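Local atomic coordinates of archaeosine synthase (Pyrobaculum calidifontis, PDB entry 5K0P), a protein that converts the nitrile of preQ0-modified tRNA into the formamidine of archaeosine, using free ammonium, as a tunnel-fold homodecamer. Residues Glu46-Lys49 and Lys50-Ser54. Numbering follows the deposited sequence.
Sequences EEFK and KMVDS
K49 and D53, one helical turn apart, form an i to i+4 salt bridge: NZ of K49 lies 2.8 Å from OD2 of D53, on the syn lone pair of that oxygen. The lysine runs out with CG anti to the backbone N (chi1 173°), then bends at its last two torsions, bringing the ammonium to OD2. A water donates to OD1 of D53 at 2.9 Å and accepts a weak bond from the same NZ, so both carboxylate oxygens are engaged. The same ammonium forms a salt bridge with OE2 of E18 of a neighbouring subunit; an alanine in place of K49 would probably leave two carboxylates, D53 and that E18, without their shared cation. K50 instead curls back on its own helix, and its NZ reaches O of E46 at 3.0 Å. The backbone N of K50 binds the same oxygen from the opposite face of the carbonyl plane, at 3.1 Å. On the buried side, V52 sets CG2 over one face of the F48 ring, 3.9 Å from the centroid, a CH-pi contact offset toward the rim. F48 and V52 rest on strands 10-20 and 27-37 of the same chain and M51 on its helix 62-77, while E46, F48 and K49 meet neighbouring subunits. Substrate-binding E46, whose OE2 is hydrogen-bonded to OH of Y90 of another neighbouring subunit, sets helix 45-53 at a tunnel-fold interface that holds active sites.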
loop_
_atom_site.group_PDB
_atom_site.type_symbol
_atom_site.label_atom_id
_atom_site.label_comp_id
_atom_site.label_asym_id
_atom_site.label_seq_id
_atom_site.Cartn_x
_atom_site.Cartn_y
_atom_site.Cartn_z
ATOM N N GLU A 46 11.709 -22.545 17.598
ATOM C CA GLU A 46 10.727 -23.215 18.473
ATOM C C GLU A 46 10.980 -22.674 19.852
ATOM O O GLU A 46 10.023 -22.432 20.527
ATOM C CB GLU A 46 10.861 -24.764 18.473
ATOM C CG GLU A 46 10.539 -25.476 17.153
ATOM C CD GLU A 46 11.723 -25.623 16.129
ATOM O OE1 GLU A 46 12.652 -24.733 16.015
ATOM O OE2 GLU A 46 11.685 -26.644 15.363
ATOM N N GLU A 47 12.246 -22.462 20.240
ATOM C CA GLU A 47 12.593 -21.954 21.578
ATOM C C GLU A 47 12.174 -20.504 21.698
ATOM O O GLU A 47 11.563 -20.119 22.711
ATOM C CB GLU A 47 14.065 -22.138 21.882
ATOM C CG GLU A 47 14.365 -21.964 23.354
ATOM C CD GLU A 47 15.854 -22.072 23.787
ATOM O OE1 GLU A 47 16.744 -22.592 23.063
ATOM O OE2 GLU A 47 16.140 -21.634 24.921
ATOM N N PHE A 48 12.436 -19.706 20.657
ATOM C CA PHE A 48 11.869 -18.354 20.621
ATOM C C PHE A 48 10.310 -18.253 20.826
ATOM O O PHE A 48 9.841 -17.485 21.668
ATOM C CB PHE A 48 12.309 -17.614 19.337
ATOM C CG PHE A 48 11.670 -16.296 19.178
ATOM C CD1 PHE A 48 11.999 -15.224 20.065
ATOM C CD2 PHE A 48 10.694 -16.087 18.199
ATOM C CE1 PHE A 48 11.425 -13.986 19.903
ATOM C CE2 PHE A 48 10.147 -14.822 18.067
ATOM C CZ PHE A 48 10.516 -13.787 18.900
ATOM N N LYS A 49 9.547 -19.024 20.047
ATOM C CA LYS A 49 8.125 -19.013 20.180
ATOM C C LYS A 49 7.659 -19.437 21.620
ATOM O O LYS A 49 6.729 -18.888 22.162
ATOM C CB LYS A 49 7.548 -19.958 19.216
ATOM C CG LYS A 49 6.072 -20.110 19.431
ATOM C CD LYS A 49 5.503 -20.906 18.292
ATOM C CE LYS A 49 4.060 -20.531 17.930
ATOM N NZ LYS A 49 3.082 -20.477 19.030
ATOM N N LYS A 50 8.282 -20.438 22.209
ATOM C CA LYS A 50 7.968 -20.772 23.659
ATOM C C LYS A 50 8.264 -19.533 24.603
ATOM O O LYS A 50 7.526 -19.240 25.561
ATOM C CB LYS A 50 8.708 -22.038 24.200
ATOM C CG LYS A 50 8.649 -23.342 23.412
ATOM C CD LYS A 50 7.252 -23.967 23.073
ATOM C CE LYS A 50 6.559 -23.682 21.657
ATOM N NZ LYS A 50 7.314 -23.669 20.299
ATOM N N MET A 51 9.386 -18.849 24.395
ATOM C CA MET A 51 9.683 -17.655 25.216
ATOM C C MET A 51 8.536 -16.645 25.105
ATOM O O MET A 51 8.020 -16.166 26.103
ATOM C CB MET A 51 10.963 -16.992 24.759
ATOM C CG MET A 51 12.256 -17.768 25.043
ATOM S SD MET A 51 13.638 -16.842 24.333
ATOM C CE MET A 51 14.955 -17.951 24.809
ATOM N N VAL A 52 8.076 -16.412 23.886
ATOM C CA VAL A 52 7.073 -15.425 23.671
ATOM C C VAL A 52 5.726 -15.931 24.272
ATOM O O VAL A 52 5.046 -15.139 24.890
ATOM C CB VAL A 52 6.866 -15.114 22.167
ATOM C CG1 VAL A 52 5.688 -14.220 21.950
ATOM C CG2 VAL A 52 8.128 -14.429 21.592
ATOM N N ASP A 53 5.351 -17.184 24.004
ATOM C CA ASP A 53 4.116 -17.722 24.561
ATOM C C ASP A 53 4.146 -17.815 26.076
ATOM O O ASP A 53 3.112 -17.942 26.663
ATOM C CB ASP A 53 3.780 -19.100 23.980
ATOM C CG ASP A 53 3.357 -19.019 22.525
ATOM O OD1 ASP A 53 3.003 -17.931 22.085
ATOM O OD2 ASP A 53 3.418 -19.993 21.777
ATOM N N SER A 54 5.319 -17.768 26.697
ATOM C CA SER A 54 5.350 -17.878 28.149
ATOM C C SER A 54 4.562 -16.809 28.839
ATOM O O SER A 54 4.196 -16.993 29.992
ATOM C CB SER A 54 6.784 -17.887 28.703
ATOM O OG SER A 54 7.438 -16.640 28.498
HETATM O O HOH W 1 1.100 -18.018 19.910
#